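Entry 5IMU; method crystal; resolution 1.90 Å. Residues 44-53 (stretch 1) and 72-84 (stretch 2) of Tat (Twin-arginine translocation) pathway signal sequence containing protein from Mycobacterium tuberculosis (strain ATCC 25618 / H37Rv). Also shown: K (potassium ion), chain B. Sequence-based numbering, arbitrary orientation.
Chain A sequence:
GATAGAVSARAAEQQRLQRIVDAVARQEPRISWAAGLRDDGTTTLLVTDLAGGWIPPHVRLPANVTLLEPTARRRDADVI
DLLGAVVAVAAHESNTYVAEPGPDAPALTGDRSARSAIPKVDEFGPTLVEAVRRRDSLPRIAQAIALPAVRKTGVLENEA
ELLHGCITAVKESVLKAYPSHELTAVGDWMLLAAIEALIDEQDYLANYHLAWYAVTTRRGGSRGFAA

Stretch 1, residues 44-53: TLLVTDLAGG
Stretch 2 72-84: ARRRDADVIDLLG

Stretch 1 begins as an extended strand from Thr44, with phi from -97° to -139° and psi from 132° to 155° over Leu45 to Val47, and continues as a loop through Gly53. Stretch 2 runs as an extended segment from Ala72, makes a type I turn from Arg74 to Ala77, and enters a short helix at Val79. Strand and helix axes approach to 8.0 Å with their directions 144° apart, so the register descends: Leu45 lies nearest Leu83 (CA to CA 6.9 Å), Asp49 nearest Val79 (CA to CA 5.6 Å) and Gly52 nearest Arg73 (CA to CA 5.5 Å). Together the stretches bury 496 Å².

Thr44 (chi1 m) makes no contact with stretch 2; its N lies 2.9 Å from the potassium ion K. Strand alternation then sends Leu45 and Val47 toward the helix and Leu46 (t, p) away from it. Leu45 (t, p) meets Leu83 (m, t), its CD2 4.0 Å from Leu83 CD2 and 3.3 Å from Leu83 O. Val47 (m) is the centre of the apolar contact: its CG2 packs 4.2 Å from Val79 CB, 4.1 Å from Leu82 CB and 4.0 Å from Leu83 CD2, so one methyl touches Val79, Leu82 and Leu83.

Thr48 (t) points away, but its backbone stays close, with O 3.6 Å from CD1 of Leu82 (m, t). Its OG1 accepts a weak bond from Leu50 N at 3.4 Å. Asp49 (phi/psi -93/16, chi1 63°) turns back toward stretch 2. Its N lies 3.8 Å from CG1 of Val79 (m) and finds no polar partner, whereas its carboxylate is satisfied: OD1 bonds elsewhere in the structure, and OD2 accepts from water 1 at 2.7 Å and water 2 at 2.8 Å. Water 1 in turn accepts from Val79 N at 3.0 Å, and water 2 donates to Ala77 O at 3.1 Å, tying Asp49 to the start of the helix. There Asp78 (chi1 p) is the N-cap, its OD1 accepting from Asp81 N at 2.9 Å, while Leu82 N donates to Asp78 O at 2.9 Å.

Leu50 (-58/-44; t, p) and Ala51 (-160/64) point away. Gly52 (69/13) adopts a positive phi that favours glycine, and its O accepts a weak hydrogen bond from Arg73 NH1 at 3.0 Å, with an N-H...O angle of 128°. The CA-to-CB bond of Arg73 (m, t, t, chi4 87°) points toward stretch 1, and its NH1 and NH2 also bond elsewhere in the structure. At Gly53 (120/-8), a CB would jam against the preceding carbonyl, so the backbone itself calls for glycine.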

ATOM      1  N   THR A  44       8.326  12.755  -5.832  1.00 14.81           N
ATOM      2  CA  THR A  44       8.678  12.180  -4.538  1.00 13.90           C
ATOM      3  C   THR A  44       8.157  10.747  -4.490  1.00 15.04           C
ATOM      4  O   THR A  44       6.943  10.518  -4.513  1.00 10.78           O
ATOM      5  CB  THR A  44       8.101  13.007  -3.391  1.00 14.94           C
ATOM      6  OG1 THR A  44       8.593  14.351  -3.469  1.00 17.08           O
ATOM      7  CG2 THR A  44       8.498  12.405  -2.050  1.00 11.15           C
ATOM      8  N   LEU A  45       9.075   9.789  -4.422  1.00 10.88           N
ATOM      9  CA  LEU A  45       8.745   8.370  -4.413  1.00 12.22           C
ATOM     10  C   LEU A  45       8.710   7.861  -2.978  1.00 13.71           C
ATOM     11  O   LEU A  45       9.622   8.147  -2.197  1.00 11.42           O
ATOM     12  CB  LEU A  45       9.768   7.577  -5.230  1.00 12.48           C
ATOM     13  CG  LEU A  45       9.608   6.059  -5.287  1.00 16.86           C
ATOM     14  CD1 LEU A  45       8.339   5.678  -6.032  1.00 16.87           C
ATOM     15  CD2 LEU A  45      10.828   5.426  -5.933  1.00 18.21           C
ATOM     16  N   LEU A  46       7.664   7.108  -2.636  1.00  8.39           N
ATOM     17  CA  LEU A  46       7.475   6.572  -1.293  1.00 11.93           C
ATOM     18  C   LEU A  46       7.331   5.058  -1.363  1.00 13.66           C
ATOM     19  O   LEU A  46       6.555   4.542  -2.177  1.00 11.18           O
ATOM     20  CB  LEU A  46       6.241   7.183  -0.625  1.00 16.02           C
ATOM     21  CG  LEU A  46       5.903   6.644   0.766  1.00 24.82           C
ATOM     22  CD1 LEU A  46       7.022   6.931   1.755  1.00 17.30           C
ATOM     23  CD2 LEU A  46       4.592   7.223   1.255  1.00 24.01           C
ATOM     24  N   VAL A  47       8.072   4.347  -0.510  1.00 13.92           N
ATOM     25  CA  VAL A  47       8.088   2.888  -0.532  1.00 10.67           C
ATOM     26  C   VAL A  47       8.074   2.333   0.886  1.00 14.87           C
ATOM     27  O   VAL A  47       8.479   2.996   1.846  1.00 10.37           O
ATOM     28  CB  VAL A  47       9.319   2.325  -1.280  1.00 10.88           C
ATOM     29  CG1 VAL A  47       9.395   2.862  -2.703  1.00 11.13           C
ATOM     30  CG2 VAL A  47      10.600   2.631  -0.511  1.00 10.72           C
ATOM     31  N   THR A  48       7.579   1.103   1.002  1.00 13.00           N
ATOM     32  CA  THR A  48       7.891   0.197   2.095  1.00 10.44           C
ATOM     33  C   THR A  48       8.292  -1.135   1.477  1.00  9.87           C
ATOM     34  O   THR A  48       7.943  -1.433   0.332  1.00 10.29           O
ATOM     35  CB  THR A  48       6.706   0.001   3.054  1.00 12.63           C
ATOM     36  OG1 THR A  48       7.046  -0.983   4.041  1.00 11.44           O
ATOM     37  CG2 THR A  48       5.474  -0.465   2.292  1.00 11.06           C
ATOM     38  N   ASP A  49       9.042  -1.937   2.230  1.00 10.24           N
ATOM     39  CA  ASP A  49       9.473  -3.239   1.740  1.00 14.13           C
ATOM     40  C   ASP A  49       8.524  -4.361   2.147  1.00 14.68           C
ATOM     41  O   ASP A  49       8.893  -5.538   2.058  1.00 12.97           O
ATOM     42  CB  ASP A  49      10.900  -3.543   2.209  1.00 12.80           C
ATOM     43  CG  ASP A  49      11.021  -3.641   3.720  1.00 14.78           C
ATOM     44  OD1 ASP A  49      10.053  -3.308   4.437  1.00 15.46           O
ATOM     45  OD2 ASP A  49      12.099  -4.056   4.196  1.00 14.46           O
ATOM     46  N   LEU A  50       7.310  -4.017   2.585  1.00 15.71           N
ATOM     47  CA  LEU A  50       6.336  -5.030   2.980  1.00 10.85           C
ATOM     48  C   LEU A  50       6.040  -5.993   1.836  1.00 12.83           C
ATOM     49  O   LEU A  50       5.983  -7.212   2.039  1.00 16.41           O
ATOM     50  CB  LEU A  50       5.050  -4.356   3.462  1.00 11.90           C
ATOM     51  CG  LEU A  50       3.879  -5.244   3.894  1.00  8.94           C
ATOM     52  CD1 LEU A  50       4.236  -6.079   5.118  1.00 12.56           C
ATOM     53  CD2 LEU A  50       2.638  -4.401   4.160  1.00 10.09           C
ATOM     54  N   ALA A  51       5.862  -5.469   0.622  1.00 10.21           N
ATOM     55  CA  ALA A  51       5.534  -6.314  -0.521  1.00 12.22           C
ATOM     56  C   ALA A  51       5.847  -5.639  -1.852  1.00 16.20           C
ATOM     57  O   ALA A  51       4.939  -5.367  -2.642  1.00 11.86           O
ATOM     58  CB  ALA A  51       4.057  -6.716  -0.476  1.00 13.29           C
ATOM     59  N   GLY A  52       7.127  -5.364  -2.107  1.00 13.51           N
ATOM     60  CA  GLY A  52       7.582  -4.919  -3.413  1.00 14.01           C
ATOM     61  C   GLY A  52       7.156  -3.532  -3.841  1.00 16.08           C
ATOM     62  O   GLY A  52       7.318  -3.192  -5.017  1.00 17.02           O
ATOM     63  N   GLY A  53       6.628  -2.716  -2.934  1.00 11.93           N
ATOM     64  CA  GLY A  53       6.165  -1.378  -3.264  1.00 10.23           C
ATOM     65  C   GLY A  53       4.695  -1.137  -2.994  1.00 15.91           C
ATOM     66  O   GLY A  53       4.234   0.010  -3.108  1.00 11.48           O
ATOM     67  N   ALA A  72       6.966  -7.304 -10.641  1.00 37.63           N
ATOM     68  CA  ALA A  72       7.660  -8.246  -9.774  1.00 44.86           C
ATOM     69  C   ALA A  72       9.021  -7.692  -9.368  1.00 38.59           C
ATOM     70  O   ALA A  72       9.830  -7.310 -10.217  1.00 42.41           O
ATOM     71  CB  ALA A  72       7.824  -9.592 -10.478  1.00 49.30           C
ATOM     72  N   ARG A  73       9.260  -7.637  -8.061  1.00 39.58           N
ATOM     73  CA  ARG A  73      10.533  -7.196  -7.513  1.00 43.26           C
ATOM     74  C   ARG A  73      11.025  -8.227  -6.512  1.00 35.45           C
ATOM     75  O   ARG A  73      10.230  -8.906  -5.855  1.00 44.20           O
ATOM     76  CB  ARG A  73      10.417  -5.821  -6.851  1.00 27.83           C
ATOM     77  CG  ARG A  73      10.274  -4.704  -7.859  1.00 28.26           C
ATOM     78  CD  ARG A  73      10.203  -3.337  -7.210  1.00 16.81           C
ATOM     79  NE  ARG A  73       9.864  -2.324  -8.202  1.00 20.61           N
ATOM     80  CZ  ARG A  73       8.621  -1.998  -8.540  1.00 22.43           C
ATOM     81  NH1 ARG A  73       7.594  -2.597  -7.954  1.00 13.99           N
ATOM     82  NH2 ARG A  73       8.403  -1.072  -9.463  1.00 17.66           N
ATOM     83  N   ARG A  74      12.346  -8.339  -6.405  1.00 43.31           N
ATOM     84  CA  ARG A  74      12.927  -9.396  -5.594  1.00 40.43           C
ATOM     85  C   ARG A  74      12.580  -9.205  -4.124  1.00 35.99           C
ATOM     86  O   ARG A  74      12.465  -8.080  -3.624  1.00 35.29           O
ATOM     87  CB  ARG A  74      14.444  -9.460  -5.784  1.00 44.72           C
ATOM     88  CG  ARG A  74      15.174  -8.212  -5.362  1.00 37.29           C
ATOM     89  CD  ARG A  74      16.657  -8.470  -5.157  1.00 46.80           C
ATOM     90  NE  ARG A  74      17.336  -8.998  -6.337  1.00 51.89           N
ATOM     91  CZ  ARG A  74      18.029 -10.134  -6.355  1.00 40.57           C
ATOM     92  NH1 ARG A  74      18.138 -10.868  -5.256  1.00 39.10           N
ATOM     93  NH2 ARG A  74      18.620 -10.532  -7.473  1.00 27.97           N
ATOM     94  N   ARG A  75      12.411 -10.339  -3.444  1.00 40.80           N
ATOM     95  CA  ARG A  75      11.939 -10.363  -2.068  1.00 37.02           C
ATOM     96  C   ARG A  75      12.862  -9.593  -1.131  1.00 34.26           C
ATOM     97  O   ARG A  75      12.396  -8.947  -0.186  1.00 33.49           O
ATOM     98  CB  ARG A  75      11.830 -11.813  -1.623  1.00 47.95           C
ATOM     99  CG  ARG A  75      11.082 -12.687  -2.599  1.00 46.19           C
ATOM    100  CD  ARG A  75       9.626 -12.706  -2.316  1.00 56.20           C
ATOM    101  NE  ARG A  75       9.316 -13.347  -1.029  1.00 57.48           N
ATOM    102  CZ  ARG A  75       9.159 -12.717   0.129  1.00 65.96           C
ATOM    103  NH1 ARG A  75       9.275 -11.389   0.188  1.00 55.96           N
ATOM    104  NH2 ARG A  75       8.858 -13.421   1.196  1.00 63.71           N
ATOM    105  N   ASP A  76      14.164  -9.642  -1.385  1.00 35.67           N
ATOM    106  CA  ASP A  76      15.185  -9.208  -0.440  1.00 36.23           C
ATOM    107  C   ASP A  76      15.585  -7.748  -0.602  1.00 24.38           C
ATOM    108  O   ASP A  76      16.493  -7.296   0.099  1.00 22.90           O
ATOM    109  CB  ASP A  76      16.417 -10.098  -0.595  1.00 29.90           C
ATOM    110  CG  ASP A  76      16.931 -10.115  -2.017  1.00 39.04           C
ATOM    111  OD1 ASP A  76      16.373 -10.864  -2.847  1.00 50.72           O
ATOM    112  OD2 ASP A  76      17.893  -9.374  -2.306  1.00 60.33           O
ATOM    113  N   ALA A  77      14.943  -7.010  -1.502  1.00 22.43           N
ATOM    114  CA  ALA A  77      15.285  -5.608  -1.695  1.00 22.07           C
ATOM    115  C   ALA A  77      14.798  -4.783  -0.512  1.00 19.30           C
ATOM    116  O   ALA A  77      13.630  -4.865  -0.123  1.00 19.34           O
ATOM    117  CB  ALA A  77      14.676  -5.087  -2.997  1.00 16.97           C
ATOM    118  N   ASP A  78      15.699  -3.995   0.070  1.00 15.01           N
ATOM    119  CA  ASP A  78      15.346  -3.132   1.183  1.00 21.80           C
ATOM    120  C   ASP A  78      14.795  -1.806   0.657  1.00 16.27           C
ATOM    121  O   ASP A  78      14.748  -1.557  -0.551  1.00 17.40           O
ATOM    122  CB  ASP A  78      16.550  -2.930   2.106  1.00 18.68           C
ATOM    123  CG  ASP A  78      17.597  -1.999   1.518  1.00 20.20           C
ATOM    124  OD1 ASP A  78      17.721  -1.925   0.279  1.00 28.51           O
ATOM    125  OD2 ASP A  78      18.302  -1.331   2.301  1.00 33.80           O
ATOM    126  N   VAL A  79      14.369  -0.940   1.581  1.00 14.04           N
ATOM    127  CA  VAL A  79      13.717   0.306   1.185  1.00 15.26           C
ATOM    128  C   VAL A  79      14.664   1.199   0.395  1.00 13.83           C
ATOM    129  O   VAL A  79      14.230   1.934  -0.501  1.00 12.12           O
ATOM    130  CB  VAL A  79      13.156   1.034   2.423  1.00 12.43           C
ATOM    131  CG1 VAL A  79      11.986   0.258   3.004  1.00 12.77           C
ATOM    132  CG2 VAL A  79      14.245   1.233   3.469  1.00  9.43           C
ATOM    133  N   ILE A  80      15.961   1.153   0.701  1.00 10.91           N
ATOM    134  CA  ILE A  80      16.922   1.956  -0.053  1.00 11.91           C
ATOM    135  C   ILE A  80      17.010   1.457  -1.491  1.00 15.71           C
ATOM    136  O   ILE A  80      16.950   2.242  -2.445  1.00 11.24           O
ATOM    137  CB  ILE A  80      18.298   1.940   0.635  1.00 11.74           C
ATOM    138  CG1 ILE A  80      18.159   2.270   2.122  1.00 14.62           C
ATOM    139  CG2 ILE A  80      19.230   2.933  -0.035  1.00 15.63           C
ATOM    140  CD1 ILE A  80      17.526   3.615   2.397  1.00 18.96           C
ATOM    141  N   ASP A  81      17.149   0.138  -1.666  1.00 13.03           N
ATOM    142  CA  ASP A  81      17.178  -0.437  -3.009  1.00 13.41           C
ATOM    143  C   ASP A  81      15.893  -0.135  -3.772  1.00 16.25           C
ATOM    144  O   ASP A  81      15.928   0.128  -4.981  1.00 14.17           O
ATOM    145  CB  ASP A  81      17.397  -1.950  -2.935  1.00 18.99           C
ATOM    146  CG  ASP A  81      18.804  -2.321  -2.503  1.00 33.86           C
ATOM    147  OD1 ASP A  81      19.097  -3.534  -2.418  1.00 45.50           O
ATOM    148  OD2 ASP A  81      19.615  -1.407  -2.248  1.00 26.86           O
ATOM    149  N   LEU A  82      14.746  -0.169  -3.084  1.00 14.62           N
ATOM    150  CA  LEU A  82      13.468   0.034  -3.761  1.00 10.14           C
ATOM    151  C   LEU A  82      13.323   1.454  -4.294  1.00 13.56           C
ATOM    152  O   LEU A  82      12.631   1.668  -5.295  1.00 11.76           O
ATOM    153  CB  LEU A  82      12.311  -0.300  -2.815  1.00  9.28           C
ATOM    154  CG  LEU A  82      12.083  -1.781  -2.511  1.00 11.35           C
ATOM    155  CD1 LEU A  82      11.001  -1.952  -1.456  1.00 11.16           C
ATOM    156  CD2 LEU A  82      11.715  -2.533  -3.783  1.00 10.00           C
ATOM    157  N   LEU A  83      13.967   2.432  -3.648  1.00 13.26           N
ATOM    158  CA  LEU A  83      13.877   3.810  -4.122  1.00 13.38           C
ATOM    159  C   LEU A  83      14.520   3.987  -5.490  1.00 15.39           C
ATOM    160  O   LEU A  83      14.115   4.870  -6.254  1.00 15.48           O
ATOM    161  CB  LEU A  83      14.530   4.764  -3.120  1.00 13.05           C
ATOM    162  CG  LEU A  83      13.753   5.172  -1.870  1.00 15.10           C
ATOM    163  CD1 LEU A  83      14.575   6.152  -1.052  1.00 10.65           C
ATOM    164  CD2 LEU A  83      12.416   5.781  -2.252  1.00 14.15           C
ATOM    165  N   GLY A  84      15.521   3.170  -5.813  1.00 16.68           N
ATOM    166  CA  GLY A  84      16.226   3.364  -7.064  1.00 15.62           C
ATOM    167  C   GLY A  84      17.037   4.650  -7.049  1.00 14.63           C
ATOM    168  O   GLY A  84      17.582   5.068  -6.023  1.00 14.40           O
TER
HETATM  169  K     K B 501       5.520  12.833  -6.693  1.00 38.26           K
HETATM  170  O   HOH W   1      14.103  -2.258   4.218  1.00 14.69           O
HETATM  171  O   HOH W   2      13.562  -5.955   2.786  1.00 28.45           O
HETATM  172  O   HOH W   3       4.835  14.797  -8.804  1.00 28.66           O